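Local coordinates for mitochondrial RNA-binding protein 2 (Trypanosoma brucei, PDB 2GIA) that binds guide RNA together with its partner MRP1, serving as an RNA matchmaker in the RNA editing of trypanosome mitochondria, at the interface of chains A and B. Residues are numbered along the deposited sequence; one frame, centred on the assembly and turned at random. Chains: chain A, mitochondrial RNA-binding protein 2; chain B, mitochondrial RNA-binding protein 1.

Contact 1: the interface of chains A and B. Residues chain A 46, 171-172, 174-175, 178; chain B 71-72, 75-76, 78-79, 143, 147.
Helix 170-188 of chain A packs with one side against helix 71-81 of chain B, the end of helix 130-145 and the loop residue B:Phe147, while A:Phe46 adds a piece of strand 45-50. The patch is apolar: no nitrogen or oxygen of one chain comes within bonding distance of the other, so the two chains meet here through apolar and CH-pi packing. A:Met175 is its centre. Its CG is anti to the carbonyl carbon (chi1 -62°), and the chain runs extended to the sulfur before bending at the last torsion (chi3 55°), which drops the methyl CE onto the face of the B:His71 imidazole, 3.8 Å from the ring centroid. A long, flexible thioether suits this place, because it lies along B:Ala75 and still reaches the ring. The small methyl of B:Ala75 lets the helices come close; its CB also lies 3.5 Å from the backbone oxygen O of A:Ala171. One turn earlier, the small CB of A:Ala171 fits over the B:Tyr76 phenol ring, where it sits over one face toward the CD2-CE2 rim, and also meets the branch CG2 of B:Val72 at 3.7 Å. A:Leu174, with CG anti to the backbone N (chi1 -172°), sends CD2 to the backbone of B:Gly79, 3.6 Å from its CA, where the lack of a side chain leaves the helix surface accessible to the methyl. A:Arg178 uses its aliphatic stem: the chain bends at chi2 and chi3, and the methylene CG crosses the tip of B:Leu143 at about a right angle. B:Phe147 slides in between A:Phe46 and A:Arg178. It runs alongside A:Phe46, whose CB meets the rim of its ring in plane, 3.7 Å from CE1, while the ring tip CZ of B:Phe147 lies 3.4 Å from the backbone oxygen O of A:Met175.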
loop_
_atom_site.group_PDB
_atom_site.type_symbol
_atom_site.label_atom_id
_atom_site.label_comp_id
_atom_site.label_asym_id
_atom_site.label_seq_id
_atom_site.Cartn_x
_atom_site.Cartn_y
_atom_site.Cartn_z
ATOM N N PHE A 46 14.440 -6.625 -7.578
ATOM C CA PHE A 46 15.301 -5.524 -7.142
ATOM C C PHE A 46 16.695 -6.137 -6.894
ATOM O O PHE A 46 16.822 -7.365 -6.751
ATOM C CB PHE A 46 14.789 -4.772 -5.899
ATOM C CG PHE A 46 14.881 -5.541 -4.632
ATOM C CD1 PHE A 46 15.945 -5.330 -3.749
ATOM C CD2 PHE A 46 13.852 -6.444 -4.287
ATOM C CE1 PHE A 46 15.995 -6.002 -2.506
ATOM C CE2 PHE A 46 13.879 -7.123 -3.041
ATOM C CZ PHE A 46 14.956 -6.892 -2.160
ATOM N N ALA A 171 17.908 0.283 4.151
ATOM C CA ALA A 171 17.223 0.479 2.878
ATOM C C ALA A 171 16.913 -0.842 2.162
ATOM O O ALA A 171 15.813 -1.027 1.653
ATOM C CB ALA A 171 18.053 1.382 1.957
ATOM N N GLU A 172 17.895 -1.733 2.101
ATOM C CA GLU A 172 17.723 -3.026 1.439
ATOM C C GLU A 172 16.656 -3.845 2.169
ATOM O O GLU A 172 15.903 -4.588 1.538
ATOM C CB GLU A 172 19.082 -3.770 1.457
ATOM C CG GLU A 172 20.109 -3.004 0.605
ATOM C CD GLU A 172 21.577 -3.311 0.933
ATOM O OE1 GLU A 172 21.909 -3.812 2.030
ATOM O OE2 GLU A 172 22.394 -3.015 0.053
ATOM N N LEU A 174 14.113 -2.615 3.866
ATOM C CA LEU A 174 12.819 -1.999 3.562
ATOM C C LEU A 174 12.405 -2.376 2.133
ATOM O O LEU A 174 11.225 -2.662 1.876
ATOM C CB LEU A 174 12.931 -0.475 3.728
ATOM C CG LEU A 174 11.719 0.448 3.663
ATOM C CD1 LEU A 174 10.502 -0.151 4.387
ATOM C CD2 LEU A 174 12.137 1.773 4.362
ATOM N N MET A 175 13.362 -2.399 1.193
ATOM C CA MET A 175 13.010 -2.804 -0.154
ATOM C C MET A 175 12.521 -4.245 -0.166
ATOM O O MET A 175 11.581 -4.575 -0.904
ATOM C CB MET A 175 14.229 -2.695 -1.102
ATOM C CG MET A 175 14.749 -1.270 -1.236
ATOM S SD MET A 175 16.301 -1.261 -2.237
ATOM C CE MET A 175 15.613 -2.067 -3.584
ATOM N N ARG A 178 8.895 -4.302 1.158
ATOM C CA ARG A 178 7.900 -3.790 0.196
ATOM C C ARG A 178 7.768 -4.759 -0.965
ATOM O O ARG A 178 6.676 -4.990 -1.468
ATOM C CB ARG A 178 8.312 -2.397 -0.329
ATOM C CG ARG A 178 8.347 -1.302 0.791
ATOM C CD ARG A 178 7.199 -1.379 1.815
ATOM N NE ARG A 178 5.858 -1.249 1.216
ATOM C CZ ARG A 178 4.713 -1.671 1.775
ATOM N NH1 ARG A 178 4.696 -2.297 2.963
ATOM N NH2 ARG A 178 3.552 -1.361 1.204
ATOM N N HIS B 71 17.950 3.560 -6.908
ATOM C CA HIS B 71 16.827 2.842 -6.318
ATOM C C HIS B 71 17.002 2.738 -4.789
ATOM O O HIS B 71 16.050 2.936 -4.024
ATOM C CB HIS B 71 16.739 1.445 -6.996
ATOM C CG HIS B 71 15.525 0.632 -6.630
ATOM N ND1 HIS B 71 14.293 1.188 -6.330
ATOM C CD2 HIS B 71 15.318 -0.711 -6.686
ATOM C CE1 HIS B 71 13.384 0.227 -6.229
ATOM N NE2 HIS B 71 13.982 -0.934 -6.447
ATOM N N VAL B 72 18.224 2.474 -4.328
ATOM C CA VAL B 72 18.422 2.299 -2.893
ATOM C C VAL B 72 18.201 3.628 -2.143
ATOM O O VAL B 72 17.751 3.638 -1.010
ATOM C CB VAL B 72 19.855 1.661 -2.608
ATOM C CG1 VAL B 72 20.961 2.701 -2.761
ATOM C CG2 VAL B 72 19.856 1.003 -1.246
ATOM N N ALA B 75 14.617 3.975 -1.302
ATOM C CA ALA B 75 14.315 3.186 -0.094
ATOM C C ALA B 75 14.841 3.875 1.188
ATOM O O ALA B 75 14.169 3.858 2.221
ATOM C CB ALA B 75 14.883 1.728 -0.228
ATOM N N TYR B 76 16.031 4.481 1.134
ATOM C CA TYR B 76 16.539 5.233 2.307
ATOM C C TYR B 76 15.603 6.424 2.621
ATOM O O TYR B 76 15.331 6.699 3.798
ATOM C CB TYR B 76 17.948 5.793 2.043
ATOM C CG TYR B 76 19.056 4.933 2.600
ATOM C CD1 TYR B 76 19.226 4.824 3.955
ATOM C CD2 TYR B 76 19.870 4.163 1.766
ATOM C CE1 TYR B 76 20.171 3.971 4.493
ATOM C CE2 TYR B 76 20.822 3.305 2.305
ATOM C CZ TYR B 76 20.953 3.232 3.681
ATOM O OH TYR B 76 21.918 2.446 4.267
ATOM N N VAL B 78 12.393 6.708 2.066
ATOM C CA VAL B 78 11.232 6.181 2.755
ATOM C C VAL B 78 11.646 5.817 4.203
ATOM O O VAL B 78 10.885 6.037 5.143
ATOM C CB VAL B 78 10.683 4.929 1.998
ATOM C CG1 VAL B 78 9.606 4.200 2.824
ATOM C CG2 VAL B 78 10.087 5.412 0.656
ATOM N N GLY B 79 12.814 5.197 4.385
ATOM C CA GLY B 79 13.227 4.887 5.757
ATOM C C GLY B 79 13.303 6.130 6.681
ATOM O O GLY B 79 13.012 6.059 7.892
ATOM N N LEU B 143 8.177 3.737 -4.280
ATOM C CA LEU B 143 8.928 2.534 -3.872
ATOM C C LEU B 143 8.094 1.256 -4.158
ATOM O O LEU B 143 8.610 0.268 -4.722
ATOM C CB LEU B 143 9.363 2.636 -2.384
ATOM C CG LEU B 143 10.061 1.373 -1.758
ATOM C CD1 LEU B 143 11.317 1.045 -2.581
ATOM C CD2 LEU B 143 10.512 1.606 -0.312
ATOM N N PHE B 147 9.197 -2.034 -8.538
ATOM C CA PHE B 147 9.675 -3.377 -8.853
ATOM C C PHE B 147 9.151 -3.926 -10.156
ATOM O O PHE B 147 9.713 -4.878 -10.699
ATOM C CB PHE B 147 9.293 -4.324 -7.680
ATOM C CG PHE B 147 9.749 -3.810 -6.324
ATOM C CD1 PHE B 147 11.092 -3.819 -5.976
ATOM C CD2 PHE B 147 8.832 -3.367 -5.402
ATOM C CE1 PHE B 147 11.526 -3.393 -4.694
ATOM C CE2 PHE B 147 9.211 -2.934 -4.129
ATOM C CZ PHE B 147 10.559 -2.940 -3.751
#

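Contact 2: the interface of chains A and B. Residues chain A 39-45, 66, 179, 182, 186; chain B 147-149, 151-153.
Aromatic packing dominates here, where the last modelled stretch of chain B, with the short helix 149-153, lies between helix 170-188 of chain A and the stretch leading from helix 30-41 into strand 45-50. B:Phe149 is clamped between two aliphatic groups: A:Pro44 places CB over the centre of one face, 3.6 Å from the ring centroid, and A:Gln182 brings its CB over the opposite face, 3.4 Å from CD2. A rigid proline and the methylene of a glutamine suit a flat ring, which they sandwich from its opposite faces. The far rim of the ring reaches A:Phe179, whose face receives CZ, and A:His66, which crosses it at about a right angle. A:Phe179 has CG anti to the backbone N (chi1 179°), and so presents its CD2 edge to the face of B:Phe147, the planes 82° apart. A:Tyr186 works on two sides: one face takes the CB of B:Phe149, while its CD1 edge sits over the B:Tyr153 ring, 3.5 Å from CG. The hydroxyl OH of B:Tyr153 in turn lies in the plane of the A:His66 ring at its edge, 3.4 Å from CE1.

Polar contacts use backbone carbonyls. The imidazole ND1 of B:His152 donates to A:Ala40 O at 3.0 Å, approaching from above the carbonyl plane; A:Leu42 O also lies within hydrogen-bonding distance of ND1, so two carbonyls near the helix end share the donor and may favour a proton there. A:Pro44 CD covers one face of this imidazole. A:Ala45 N gives its hydrogen to a lone pair of B:Phe147 O, 3.2 Å away, and a water links that oxygen to A:Ala45 O.

Aromatic packing with backbone bonding thus fastens the segment around helix 149-153 of MRP1 to MRP2, joining the two proteins of the guide-RNA binding complex.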
loop_
_atom_site.group_PDB
_atom_site.type_symbol
_atom_site.label_atom_id
_atom_site.label_comp_id
_atom_site.label_asym_id
_atom_site.label_seq_id
_atom_site.Cartn_x
_atom_site.Cartn_y
_atom_site.Cartn_z
ATOM N N ARG A 39 11.334 -4.175 -18.851
ATOM C CA ARG A 39 10.962 -4.163 -17.442
ATOM C C ARG A 39 9.632 -4.874 -17.242
ATOM O O ARG A 39 9.441 -5.569 -16.235
ATOM C CB ARG A 39 10.878 -2.723 -16.897
ATOM C CG ARG A 39 9.576 -2.469 -16.139
ATOM C CD ARG A 39 9.595 -1.194 -15.321
ATOM N NE ARG A 39 10.148 -1.416 -13.990
ATOM C CZ ARG A 39 10.077 -0.527 -13.011
ATOM N NH1 ARG A 39 9.478 0.629 -13.227
ATOM N NH2 ARG A 39 10.604 -0.793 -11.829
ATOM N N ALA A 40 8.719 -4.722 -18.198
ATOM C CA ALA A 40 7.423 -5.379 -18.090
ATOM C C ALA A 40 7.469 -6.894 -18.327
ATOM O O ALA A 40 6.749 -7.671 -17.685
ATOM C CB ALA A 40 6.429 -4.738 -19.065
ATOM N N GLN A 41 8.317 -7.322 -19.249
ATOM C CA GLN A 41 8.404 -8.744 -19.549
ATOM C C GLN A 41 9.172 -9.557 -18.490
ATOM O O GLN A 41 8.788 -10.667 -18.137
ATOM C CB GLN A 41 9.092 -8.929 -20.894
ATOM C CG GLN A 41 8.282 -8.436 -22.080
ATOM C CD GLN A 41 9.064 -8.530 -23.384
ATOM O OE1 GLN A 41 9.780 -9.526 -23.636
ATOM N NE2 GLN A 41 8.931 -7.495 -24.228
ATOM N N LEU A 42 10.271 -9.018 -18.010
ATOM C CA LEU A 42 11.066 -9.751 -17.041
ATOM C C LEU A 42 10.418 -9.818 -15.671
ATOM O O LEU A 42 9.505 -9.049 -15.369
ATOM C CB LEU A 42 12.446 -9.115 -16.926
ATOM C CG LEU A 42 13.474 -9.812 -17.843
ATOM C CD1 LEU A 42 13.076 -9.670 -19.305
ATOM C CD2 LEU A 42 14.807 -9.203 -17.601
ATOM N N PRO A 43 10.864 -10.763 -14.835
ATOM C CA PRO A 43 10.306 -10.897 -13.485
ATOM C C PRO A 43 10.467 -9.612 -12.663
ATOM O O PRO A 43 11.502 -8.932 -12.748
ATOM C CB PRO A 43 11.163 -12.016 -12.863
ATOM C CG PRO A 43 11.552 -12.877 -14.069
ATOM C CD PRO A 43 11.868 -11.817 -15.121
ATOM N N PRO A 44 9.430 -9.238 -11.895
ATOM C CA PRO A 44 9.563 -8.041 -11.057
ATOM C C PRO A 44 10.793 -8.334 -10.166
ATOM O O PRO A 44 11.002 -9.490 -9.737
ATOM C CB PRO A 44 8.256 -8.057 -10.241
ATOM C CG PRO A 44 7.250 -8.578 -11.271
ATOM C CD PRO A 44 8.043 -9.741 -11.897
ATOM N N ALA A 45 11.598 -7.328 -9.827
ATOM C CA ALA A 45 12.796 -7.645 -9.047
ATOM C C ALA A 45 13.487 -6.421 -8.493
ATOM O O ALA A 45 13.138 -5.323 -8.870
ATOM C CB ALA A 45 13.830 -8.393 -9.980
ATOM N N HIS A 66 10.560 -12.273 -8.550
ATOM C CA HIS A 66 9.298 -12.978 -8.383
ATOM C C HIS A 66 8.986 -13.641 -9.721
ATOM O O HIS A 66 8.763 -12.971 -10.719
ATOM C CB HIS A 66 8.177 -12.026 -8.016
ATOM C CG HIS A 66 6.947 -12.735 -7.546
ATOM N ND1 HIS A 66 5.777 -12.759 -8.269
ATOM C CD2 HIS A 66 6.729 -13.493 -6.442
ATOM C CE1 HIS A 66 4.885 -13.498 -7.630
ATOM N NE2 HIS A 66 5.442 -13.953 -6.520
ATOM N N PHE A 179 8.883 -5.337 -1.385
ATOM C CA PHE A 179 8.862 -6.298 -2.500
ATOM C C PHE A 179 8.018 -7.529 -2.158
ATOM O O PHE A 179 7.173 -7.935 -2.951
ATOM C CB PHE A 179 10.306 -6.731 -2.849
ATOM C CG PHE A 179 10.373 -7.737 -3.968
ATOM C CD1 PHE A 179 10.444 -9.107 -3.672
ATOM C CD2 PHE A 179 10.356 -7.329 -5.285
ATOM C CE1 PHE A 179 10.483 -10.058 -4.714
ATOM C CE2 PHE A 179 10.402 -8.288 -6.333
ATOM C CZ PHE A 179 10.466 -9.628 -6.023
ATOM N N GLN A 182 4.369 -6.661 -2.057
ATOM C CA GLN A 182 3.786 -6.640 -3.418
ATOM C C GLN A 182 3.657 -8.086 -3.962
ATOM O O GLN A 182 2.633 -8.438 -4.572
ATOM C CB GLN A 182 4.677 -5.798 -4.403
ATOM C CG GLN A 182 4.697 -4.311 -4.079
ATOM C CD GLN A 182 3.353 -3.641 -4.370
ATOM O OE1 GLN A 182 2.919 -3.558 -5.519
ATOM N NE2 GLN A 182 2.707 -3.167 -3.334
ATOM N N TYR A 186 -0.014 -9.500 -5.252
ATOM C CA TYR A 186 -0.293 -9.976 -6.598
ATOM C C TYR A 186 -0.517 -11.472 -6.628
ATOM O O TYR A 186 -1.427 -11.951 -7.325
ATOM C CB TYR A 186 0.841 -9.595 -7.570
ATOM C CG TYR A 186 0.768 -8.145 -8.005
ATOM C CD1 TYR A 186 0.221 -7.795 -9.238
ATOM C CD2 TYR A 186 1.147 -7.136 -7.144
ATOM C CE1 TYR A 186 0.049 -6.458 -9.600
ATOM C CE2 TYR A 186 0.947 -5.755 -7.487
ATOM C CZ TYR A 186 0.395 -5.448 -8.719
ATOM O OH TYR A 186 0.083 -4.150 -9.055
ATOM N N PHE B 147 9.197 -2.034 -8.538
ATOM C CA PHE B 147 9.675 -3.377 -8.853
ATOM C C PHE B 147 9.151 -3.926 -10.156
ATOM O O PHE B 147 9.713 -4.878 -10.699
ATOM C CB PHE B 147 9.293 -4.324 -7.680
ATOM C CG PHE B 147 9.749 -3.810 -6.324
ATOM C CD1 PHE B 147 11.092 -3.819 -5.976
ATOM C CD2 PHE B 147 8.832 -3.367 -5.402
ATOM C CE1 PHE B 147 11.526 -3.393 -4.694
ATOM C CE2 PHE B 147 9.211 -2.934 -4.129
ATOM C CZ PHE B 147 10.559 -2.940 -3.751
ATOM N N GLY B 148 8.055 -3.340 -10.614
ATOM C CA GLY B 148 7.440 -3.737 -11.859
ATOM C C GLY B 148 6.269 -4.688 -11.810
ATOM O O GLY B 148 5.833 -5.181 -12.866
ATOM N N PHE B 149 5.703 -4.932 -10.624
ATOM C CA PHE B 149 4.591 -5.876 -10.544
ATOM C C PHE B 149 3.395 -5.505 -11.393
ATOM O O PHE B 149 2.841 -6.358 -12.105
ATOM C CB PHE B 149 4.117 -6.037 -9.081
ATOM C CG PHE B 149 5.064 -6.889 -8.236
ATOM C CD1 PHE B 149 4.932 -8.283 -8.212
ATOM C CD2 PHE B 149 6.091 -6.288 -7.498
ATOM C CE1 PHE B 149 5.824 -9.078 -7.455
ATOM C CE2 PHE B 149 6.988 -7.048 -6.740
ATOM C CZ PHE B 149 6.861 -8.452 -6.713
ATOM N N GLN B 151 2.988 -3.581 -14.108
ATOM C CA GLN B 151 3.192 -3.720 -15.556
ATOM C C GLN B 151 3.392 -5.179 -15.953
ATOM O O GLN B 151 2.869 -5.629 -16.985
ATOM C CB GLN B 151 4.409 -2.921 -16.019
ATOM C CG GLN B 151 4.358 -1.424 -15.755
ATOM C CD GLN B 151 4.351 -1.048 -14.258
ATOM O OE1 GLN B 151 4.981 -1.715 -13.411
ATOM N NE2 GLN B 151 3.641 0.048 -13.937
ATOM N N HIS B 152 4.154 -5.920 -15.154
ATOM C CA HIS B 152 4.379 -7.337 -15.458
ATOM C C HIS B 152 3.061 -8.106 -15.505
ATOM O O HIS B 152 2.825 -8.893 -16.414
ATOM C CB HIS B 152 5.252 -7.993 -14.396
ATOM C CG HIS B 152 5.574 -9.427 -14.678
ATOM N ND1 HIS B 152 6.466 -9.812 -15.657
ATOM C CD2 HIS B 152 5.179 -10.566 -14.059
ATOM C CE1 HIS B 152 6.610 -11.126 -15.625
ATOM N NE2 HIS B 152 5.845 -11.607 -14.666
ATOM N N TYR B 153 2.201 -7.885 -14.517
ATOM C CA TYR B 153 0.935 -8.597 -14.465
ATOM C C TYR B 153 -0.107 -8.099 -15.446
ATOM O O TYR B 153 -1.074 -8.800 -15.725
ATOM C CB TYR B 153 0.373 -8.567 -13.042
ATOM C CG TYR B 153 0.935 -9.649 -12.164
ATOM C CD1 TYR B 153 0.136 -10.740 -11.811
ATOM C CD2 TYR B 153 2.264 -9.600 -11.679
ATOM C CE1 TYR B 153 0.615 -11.746 -11.012
ATOM C CE2 TYR B 153 2.768 -10.611 -10.867
ATOM C CZ TYR B 153 1.921 -11.687 -10.538
ATOM O OH TYR B 153 2.322 -12.699 -9.712
HETATM O O HOH W 1 12.703 -4.608 -11.751
#

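The centres of the C-alpha atoms of contact 1 and contact 2 lie about 15 Å apart on one continuous heterodimer interface. Helix 170-188 and strand 45-50 of chain A serve both, and B:Phe147 belongs to both, the residue between helix 130-145 and the short helix 149-153. Contact 1 sets the helices of the two proteins side by side by apolar fit, whereas contact 2 adds hydrogen bonds and a larger summed buried surface. Together they should fix the relative orientation of MRP1 and MRP2 in the deposited assembly, which contains two copies of each protein.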